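Local coordinates for protein carboxypeptidase A (Helicoverpa armigera, PDB 1JQG) that probably acts as a zinc-dependent carboxypeptidase that trims residues from the C-terminal ends of peptides, and is seen here as its proenzyme, at residues Met48-Ser53 and Cys270-His275; Leu179-Glu184 and Asp252-Phe257; Trp185-Ala190 and Leu303-Phe308. All coordinates share one frame; numbering follows the deposited sequence.

Contact 1. Residues Met48-Ser53 and Cys270-His275; sequences MLDVWS and CSDTFH
Met-48 and Ser-271 bring the two backbones nearest, 5.5 Å from CA to CA, and the chains then diverge to 6.9 Å between Asp-50 CA and Asp-272 CA. Met-48 follows helix 34-46 in a Schellman motif, with a positive phi of 50°. Its side chain, bent at chi3, lays SD 3.5 Å from Cys-270 CB, the apolar touch of the pair; Cys-270 SG is tied to Cys-248 by a disulfide. Further along, two acidic side chains cross at about a right angle, Asp-50 OD1 standing 3.9 Å from Asp-272 OD2 with the carboxylate planes 61° apart. This proximity of like charges is probably eased by Arg-183, which forms a salt bridge with Asp-50 OD2. The same oxygen accepts a weak bond of 3.1 Å from Trp-52 NE1. Within the other segment, Ser-271 OG accepts a nearly straight bond of 3.2 Å from Thr-273 N, closing an ST turn within a type I turn that runs from Ser-271 to Phe-274. The contact joins edge strand 50-53 of the activation peptide's antiparallel sheet to a loop of the enzyme moiety, the prodomain-enzyme interface characteristic of M14 procarboxypeptidases.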
# COMPACT_ATOMS: atom_id res chain seq x y z
N MET A 48 -18.02 -10.22 -8.10
CA MET A 48 -16.70 -9.69 -8.41
C MET A 48 -16.61 -8.17 -8.42
O MET A 48 -16.22 -7.54 -9.41
CB MET A 48 -16.15 -10.29 -9.70
CG MET A 48 -15.99 -11.81 -9.68
SD MET A 48 -15.65 -12.57 -11.26
CE MET A 48 -17.14 -12.42 -12.18
N LEU A 49 -17.07 -7.54 -7.35
CA LEU A 49 -17.05 -6.09 -7.21
C LEU A 49 -15.73 -5.59 -6.65
O LEU A 49 -15.00 -6.31 -5.99
CB LEU A 49 -18.20 -5.60 -6.31
CG LEU A 49 -19.60 -6.10 -6.73
CD1 LEU A 49 -20.63 -5.83 -5.63
CD2 LEU A 49 -19.96 -5.44 -8.06
N ASP A 50 -15.45 -4.32 -6.89
CA ASP A 50 -14.26 -3.67 -6.35
C ASP A 50 -14.56 -3.12 -4.95
O ASP A 50 -15.15 -2.04 -4.80
CB ASP A 50 -13.83 -2.54 -7.31
CG ASP A 50 -12.51 -1.91 -6.92
OD1 ASP A 50 -11.86 -2.43 -6.00
OD2 ASP A 50 -12.10 -0.89 -7.51
N VAL A 51 -14.17 -3.86 -3.94
CA VAL A 51 -14.32 -3.47 -2.54
C VAL A 51 -13.19 -2.59 -2.06
O VAL A 51 -12.05 -3.05 -1.85
CB VAL A 51 -14.38 -4.72 -1.64
CG1 VAL A 51 -14.57 -4.32 -0.18
CG2 VAL A 51 -15.50 -5.63 -2.12
N TRP A 52 -13.44 -1.30 -1.98
CA TRP A 52 -12.44 -0.33 -1.48
C TRP A 52 -12.20 -0.49 0.02
O TRP A 52 -11.07 -0.45 0.45
CB TRP A 52 -12.94 1.09 -1.77
CG TRP A 52 -12.96 1.45 -3.22
CD1 TRP A 52 -12.63 0.63 -4.28
CD2 TRP A 52 -13.34 2.70 -3.81
NE1 TRP A 52 -12.77 1.30 -5.46
CE2 TRP A 52 -13.21 2.58 -5.19
CE3 TRP A 52 -13.76 3.92 -3.27
CZ2 TRP A 52 -13.48 3.64 -6.06
CZ3 TRP A 52 -14.05 4.98 -4.15
CH2 TRP A 52 -13.90 4.82 -5.55
N SER A 53 -13.28 -0.74 0.78
CA SER A 53 -13.16 -0.93 2.22
C SER A 53 -14.26 -1.85 2.73
O SER A 53 -15.41 -1.73 2.33
CB SER A 53 -13.22 0.39 3.00
OG SER A 53 -14.36 1.12 2.55
N CYS A 270 -10.63 -13.25 -12.38
CA CYS A 270 -11.44 -12.06 -12.63
C CYS A 270 -11.64 -11.25 -11.37
O CYS A 270 -12.00 -10.07 -11.42
CB CYS A 270 -12.79 -12.54 -13.19
SG CYS A 270 -12.63 -13.38 -14.80
N SER A 271 -11.38 -11.86 -10.23
CA SER A 271 -11.43 -11.13 -8.95
C SER A 271 -10.21 -10.28 -8.69
O SER A 271 -9.10 -10.66 -9.11
CB SER A 271 -11.62 -12.14 -7.81
OG SER A 271 -11.60 -11.46 -6.57
N ASP A 272 -10.37 -9.19 -7.94
CA ASP A 272 -9.27 -8.30 -7.58
C ASP A 272 -8.40 -8.89 -6.47
O ASP A 272 -7.43 -8.26 -6.11
CB ASP A 272 -9.81 -6.93 -7.16
CG ASP A 272 -10.30 -6.12 -8.33
OD1 ASP A 272 -9.54 -6.09 -9.32
OD2 ASP A 272 -11.38 -5.53 -8.24
N THR A 273 -8.82 -9.98 -5.84
CA THR A 273 -8.10 -10.64 -4.77
C THR A 273 -7.61 -12.01 -5.15
O THR A 273 -7.40 -12.85 -4.28
CB THR A 273 -8.98 -10.73 -3.50
OG1 THR A 273 -10.12 -11.52 -3.70
CG2 THR A 273 -9.36 -9.32 -3.11
N PHE A 274 -7.40 -12.26 -6.44
CA PHE A 274 -6.86 -13.51 -6.93
C PHE A 274 -5.46 -13.77 -6.41
O PHE A 274 -4.63 -12.91 -6.71
CB PHE A 274 -6.85 -13.51 -8.46
CG PHE A 274 -6.36 -14.80 -9.07
CD1 PHE A 274 -6.86 -16.01 -8.63
CD2 PHE A 274 -5.41 -14.79 -10.10
CE1 PHE A 274 -6.44 -17.21 -9.19
CE2 PHE A 274 -4.99 -15.98 -10.65
CZ PHE A 274 -5.51 -17.20 -10.20
N HIS A 275 -5.24 -14.95 -5.82
CA HIS A 275 -3.99 -15.30 -5.18
C HIS A 275 -2.94 -15.79 -6.15
O HIS A 275 -1.79 -16.00 -5.72
CB HIS A 275 -4.25 -16.30 -4.04
CG HIS A 275 -5.06 -17.50 -4.38
ND1 HIS A 275 -4.85 -18.21 -5.55
CD2 HIS A 275 -6.05 -18.14 -3.69
CE1 HIS A 275 -5.72 -19.21 -5.57
NE2 HIS A 275 -6.44 -19.19 -4.46

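Contact 2. Residues Leu179-Glu184 and Asp252-Phe257; sequences LLHCRE and DLNRNF. With ZN (zinc ion), chain B.
His-181 and Asp-252 meet in the tight part of this contact: NE2 of the histidine donates to Asp-252 OD2 at 2.6 Å, with an N-H...O angle of 158°. The oxygen lies at the imidazole edge, practically in the ring plane, and is approached on its syn side. Asn-254 N reaches that oxygen at 3.1 Å from the opposite face of the carboxylate, closing an Asx turn, so two donors grip one atom. Asp-252 OD1 has a salt bridge with Arg-235. Asn-254 CB packs against NE2 and CE1 of the histidine, its amide plane steeply turned to the ring, while OD1 accepts from Ala-366 N and lies 3.6 Å from Leu-180 CD2. A chi1 of -167° puts Leu-180 CG anti to the backbone N; from there CD1 comes 3.9 Å from Leu-253 CB. Packing is looser elsewhere: Leu-180 CD2 is 4.3 Å from Phe-257 CE1, and a water spans the backbones, 2.8 Å from Leu-180 O and 3.2 Å from Leu-253 N. An alanine in place of Asp-252 would probably leave His-181 NE2 without its acceptor and the imidazole freer to turn. His-181 ND1 binds zinc at 2.2 Å, and Glu-184 OE1 and a water also bind the metal; the carboxylate behind NE2 is likely to polarise the ring and strengthen its hold on zinc.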
# COMPACT_ATOMS: atom_id res chain seq x y z
N LEU A 179 3.44 0.95 -3.20
CA LEU A 179 2.90 0.69 -4.52
C LEU A 179 2.76 -0.78 -4.88
O LEU A 179 2.69 -1.14 -6.03
CB LEU A 179 3.68 1.46 -5.59
CG LEU A 179 3.43 2.98 -5.66
CD1 LEU A 179 4.18 3.63 -6.81
CD2 LEU A 179 1.96 3.37 -5.76
N LEU A 180 2.58 -1.65 -3.91
CA LEU A 180 2.29 -3.06 -4.11
C LEU A 180 0.93 -3.17 -4.83
O LEU A 180 0.78 -3.96 -5.76
CB LEU A 180 2.33 -3.82 -2.79
CG LEU A 180 2.35 -5.34 -2.86
CD1 LEU A 180 3.58 -5.80 -3.58
CD2 LEU A 180 2.23 -6.05 -1.52
N HIS A 181 -0.03 -2.39 -4.38
CA HIS A 181 -1.31 -2.18 -5.03
C HIS A 181 -1.20 -0.86 -5.80
O HIS A 181 -1.31 0.28 -5.28
CB HIS A 181 -2.42 -2.13 -4.00
CG HIS A 181 -2.81 -3.45 -3.46
ND1 HIS A 181 -3.28 -3.71 -2.24
CD2 HIS A 181 -2.84 -4.71 -3.97
CE1 HIS A 181 -3.60 -4.90 -1.87
NE2 HIS A 181 -3.32 -5.56 -2.99
N CYS A 182 -0.95 -0.95 -7.10
CA CYS A 182 -0.67 0.17 -7.96
C CYS A 182 -1.59 1.34 -7.95
O CYS A 182 -1.15 2.45 -8.28
CB CYS A 182 -0.47 -0.47 -9.32
SG CYS A 182 -1.77 -1.53 -9.95
N ARG A 183 -2.83 1.22 -7.54
CA ARG A 183 -3.79 2.33 -7.53
C ARG A 183 -3.66 3.21 -6.28
O ARG A 183 -4.23 4.30 -6.21
CB ARG A 183 -5.23 1.89 -7.58
CG ARG A 183 -5.73 1.03 -6.45
CD ARG A 183 -7.13 0.49 -6.73
NE ARG A 183 -7.74 -0.12 -5.53
CZ ARG A 183 -8.89 -0.78 -5.59
NH1 ARG A 183 -9.56 -0.88 -6.72
NH2 ARG A 183 -9.46 -1.30 -4.53
N GLU A 184 -2.89 2.72 -5.29
CA GLU A 184 -2.67 3.52 -4.09
C GLU A 184 -1.53 4.51 -4.24
O GLU A 184 -0.45 4.32 -3.67
CB GLU A 184 -2.43 2.59 -2.91
CG GLU A 184 -3.51 1.58 -2.74
CD GLU A 184 -3.14 0.49 -1.76
OE1 GLU A 184 -4.14 -0.26 -1.65
OE2 GLU A 184 -2.01 0.50 -1.29
N ASP A 252 -3.44 -10.43 -7.36
CA ASP A 252 -3.30 -9.54 -6.21
C ASP A 252 -2.01 -9.93 -5.47
O ASP A 252 -1.94 -10.96 -4.80
CB ASP A 252 -4.49 -9.70 -5.28
CG ASP A 252 -4.51 -8.70 -4.13
OD1 ASP A 252 -5.57 -8.63 -3.48
OD2 ASP A 252 -3.48 -8.02 -3.91
N LEU A 253 -1.00 -9.06 -5.61
CA LEU A 253 0.31 -9.37 -4.99
C LEU A 253 0.31 -9.46 -3.49
O LEU A 253 1.13 -10.11 -2.86
CB LEU A 253 1.35 -8.35 -5.44
CG LEU A 253 1.69 -8.31 -6.93
CD1 LEU A 253 2.65 -7.16 -7.21
CD2 LEU A 253 2.31 -9.65 -7.37
N ASN A 254 -0.69 -8.86 -2.83
CA ASN A 254 -0.79 -8.91 -1.38
C ASN A 254 -1.52 -10.16 -0.94
O ASN A 254 -1.98 -10.29 0.20
CB ASN A 254 -1.44 -7.64 -0.83
CG ASN A 254 -0.89 -7.29 0.57
OD1 ASN A 254 0.19 -7.78 0.94
ND2 ASN A 254 -1.58 -6.48 1.35
N ARG A 255 -1.67 -11.12 -1.84
CA ARG A 255 -2.31 -12.40 -1.56
C ARG A 255 -1.42 -13.52 -2.13
O ARG A 255 -1.72 -14.69 -2.10
CB ARG A 255 -3.70 -12.51 -2.13
CG ARG A 255 -4.67 -11.37 -1.88
CD ARG A 255 -5.30 -11.51 -0.51
NE ARG A 255 -6.10 -10.33 -0.22
CZ ARG A 255 -7.30 -10.36 0.32
NH1 ARG A 255 -7.86 -11.53 0.63
NH2 ARG A 255 -7.93 -9.20 0.53
N ASN A 256 -0.27 -13.13 -2.68
CA ASN A 256 0.68 -14.04 -3.30
C ASN A 256 1.88 -14.40 -2.43
O ASN A 256 2.85 -15.04 -2.88
CB ASN A 256 1.15 -13.38 -4.59
CG ASN A 256 1.70 -14.41 -5.58
OD1 ASN A 256 0.99 -15.34 -5.93
ND2 ASN A 256 2.94 -14.15 -5.99
N PHE A 257 1.84 -14.05 -1.13
CA PHE A 257 2.96 -14.39 -0.22
C PHE A 257 2.74 -15.68 0.53
O PHE A 257 1.62 -16.11 0.67
CB PHE A 257 3.24 -13.25 0.76
CG PHE A 257 3.89 -12.05 0.13
CD1 PHE A 257 3.16 -11.14 -0.62
CD2 PHE A 257 5.26 -11.84 0.26
CE1 PHE A 257 3.78 -10.06 -1.22
CE2 PHE A 257 5.90 -10.76 -0.32
CZ PHE A 257 5.15 -9.85 -1.06
ZN ZN B . -3.53 -2.18 -0.62
O HOH W 1 -0.96 -5.95 -6.53
O HOH W 2 -5.25 -2.87 0.97

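Contact 3. Residues Trp185-Ala190 and Leu303-Phe308; sequences WVTLPA and LDIHSF. With ZN (zinc ion), chain B.
Helix 187-200, which follows strand 173-178 in a beta-alpha-beta crossover, packs its N-terminal end, with the residue before it, against strand 299-307 of the central mixed sheet, Thr-187 touching the backbone of Ile-305 and His-306. Thr-187 carries the middle of the contact through its methyl: CG2 is 3.3 Å from Ile-305 O and 3.4 Å from His-306 C. Its chi1 of 63° puts OG1 between the backbone N and carbonyl carbon, and this hydroxyl bonds to Glu-184 O instead of the strand. To one side Val-186 CG1 presses on Ser-307 CB at 3.4 Å; to the other, Ile-305 CG2 lies 4.0 Å from Thr-187 CB and 4.4 Å from Ala-190 CB. Ile-305 and Ser-307 thus turn their side chains to segment 185-190, and His-306 between them points away from it. There His-306 ND1 binds zinc at 2.4 Å, with His-181 and Glu-184 as the other protein ligands. Its NE2 donates to Asp-304 OD2 at 2.8 Å; the acceptor is close to the ring plane, whereas the donor stands 57° above the carboxylate plane. Asp-304 OD1 is held in turn by Gln-177 NE2. Apolar packing on one face of the strand is thereby joined to metal chemistry on the other, where the second-shell aspartate, together with the zinc bond, probably helps to fix the ring's rotation and makes ND1 a better zinc donor.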
# COMPACT_ATOMS: atom_id res chain seq x y z
N TRP A 185 -1.75 5.56 -5.04
CA TRP A 185 -0.75 6.52 -5.43
C TRP A 185 -0.15 7.32 -4.32
O TRP A 185 1.04 7.61 -4.29
CB TRP A 185 -1.30 7.51 -6.48
CG TRP A 185 -1.49 6.89 -7.84
CD1 TRP A 185 -1.37 5.57 -8.19
CD2 TRP A 185 -1.83 7.59 -9.05
NE1 TRP A 185 -1.62 5.42 -9.55
CE2 TRP A 185 -1.92 6.64 -10.08
CE3 TRP A 185 -2.08 8.95 -9.34
CZ2 TRP A 185 -2.23 7.00 -11.38
CZ3 TRP A 185 -2.40 9.29 -10.65
CH2 TRP A 185 -2.47 8.32 -11.65
N VAL A 186 -0.91 7.61 -3.28
CA VAL A 186 -0.44 8.35 -2.13
C VAL A 186 0.64 7.62 -1.32
O VAL A 186 1.27 8.23 -0.45
CB VAL A 186 -1.64 8.76 -1.24
CG1 VAL A 186 -2.24 7.65 -0.40
CG2 VAL A 186 -1.23 9.94 -0.35
N THR A 187 0.93 6.34 -1.61
CA THR A 187 1.94 5.59 -0.91
C THR A 187 3.36 5.94 -1.35
O THR A 187 4.31 5.79 -0.53
CB THR A 187 1.75 4.07 -1.00
OG1 THR A 187 1.86 3.62 -2.36
CG2 THR A 187 0.40 3.71 -0.42
N LEU A 188 3.53 6.35 -2.60
CA LEU A 188 4.82 6.68 -3.18
C LEU A 188 5.46 7.89 -2.56
O LEU A 188 6.59 7.88 -2.02
CB LEU A 188 4.74 6.82 -4.70
CG LEU A 188 6.07 7.13 -5.42
CD1 LEU A 188 7.15 6.05 -5.24
CD2 LEU A 188 5.93 7.35 -6.92
N PRO A 189 4.73 9.01 -2.40
CA PRO A 189 5.24 10.17 -1.69
C PRO A 189 5.82 9.84 -0.33
O PRO A 189 6.72 10.48 0.24
CB PRO A 189 4.02 11.09 -1.61
CG PRO A 189 3.20 10.71 -2.81
CD PRO A 189 3.35 9.22 -2.89
N ALA A 190 5.13 8.94 0.42
CA ALA A 190 5.57 8.57 1.76
C ALA A 190 6.95 7.92 1.76
O ALA A 190 7.86 8.27 2.51
CB ALA A 190 4.58 7.60 2.36
N LEU A 303 7.91 -2.58 6.80
CA LEU A 303 6.72 -1.77 6.60
C LEU A 303 6.20 -1.88 5.16
O LEU A 303 6.86 -1.54 4.19
CB LEU A 303 6.98 -0.30 6.98
CG LEU A 303 7.44 -0.02 8.41
CD1 LEU A 303 7.75 1.45 8.64
CD2 LEU A 303 6.43 -0.51 9.44
N ASP A 304 4.97 -2.32 5.03
CA ASP A 304 4.28 -2.39 3.74
C ASP A 304 3.26 -1.26 3.71
O ASP A 304 2.20 -1.35 4.36
CB ASP A 304 3.59 -3.76 3.59
CG ASP A 304 3.00 -3.98 2.22
OD1 ASP A 304 3.28 -3.22 1.27
OD2 ASP A 304 2.21 -4.94 2.07
N ILE A 305 3.59 -0.20 3.00
CA ILE A 305 2.77 1.00 2.97
C ILE A 305 1.65 0.94 1.95
O ILE A 305 1.86 1.01 0.74
CB ILE A 305 3.63 2.29 2.78
CG1 ILE A 305 4.66 2.33 3.95
CG2 ILE A 305 2.81 3.56 2.81
CD1 ILE A 305 5.67 3.46 3.87
N HIS A 306 0.42 0.94 2.45
CA HIS A 306 -0.76 0.98 1.63
C HIS A 306 -1.59 2.24 1.93
O HIS A 306 -1.31 3.09 2.74
CB HIS A 306 -1.69 -0.24 1.91
CG HIS A 306 -1.08 -1.53 1.50
ND1 HIS A 306 -1.39 -2.19 0.37
CD2 HIS A 306 -0.12 -2.35 2.03
CE1 HIS A 306 -0.81 -3.32 0.15
NE2 HIS A 306 0.01 -3.42 1.18
N SER A 307 -2.64 2.35 1.13
CA SER A 307 -3.66 3.31 1.17
C SER A 307 -5.05 2.72 0.76
O SER A 307 -5.07 1.66 0.12
CB SER A 307 -3.54 4.58 0.32
OG SER A 307 -3.89 4.36 -1.04
N PHE A 308 -6.10 2.54 1.55
CA PHE A 308 -6.61 3.71 2.24
C PHE A 308 -7.23 3.40 3.60
O PHE A 308 -7.80 2.27 3.72
CB PHE A 308 -7.30 4.81 1.44
CG PHE A 308 -8.74 4.49 1.18
CD1 PHE A 308 -9.68 4.86 2.13
CD2 PHE A 308 -9.18 3.81 0.07
CE1 PHE A 308 -11.02 4.58 1.97
CE2 PHE A 308 -10.51 3.52 -0.11
CZ PHE A 308 -11.44 3.91 0.84
ZN ZN B . -3.53 -2.18 -0.62
O HOH W 2 -5.25 -2.87 0.97

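Overall arrangement
Contacts 2 and 3, with centres 11 Å apart, share the zinc ion and its water: the first supplies His-181 and Glu-184, the second His-306. They are tied by a probable hydrogen bond of 3.1 Å between Glu-184 OE2 and Ser-307 N. Glu-382, the predicted proton donor or acceptor, has its side chain about 3 Å from that of His-306 at the nearest atoms. Contact 1 lies 11 Å from contact 2 and 19 Å from contact 3, centre to centre. It reaches contact 2 through the 2.7 Å salt bridge of Asp-50 OD2 with Arg-183 NH1 and contact 3 through Trp-52 CB on Phe-308 CE2; the Asp-50 side chain of the prosegment lies about 10 Å from the zinc, nearest atoms.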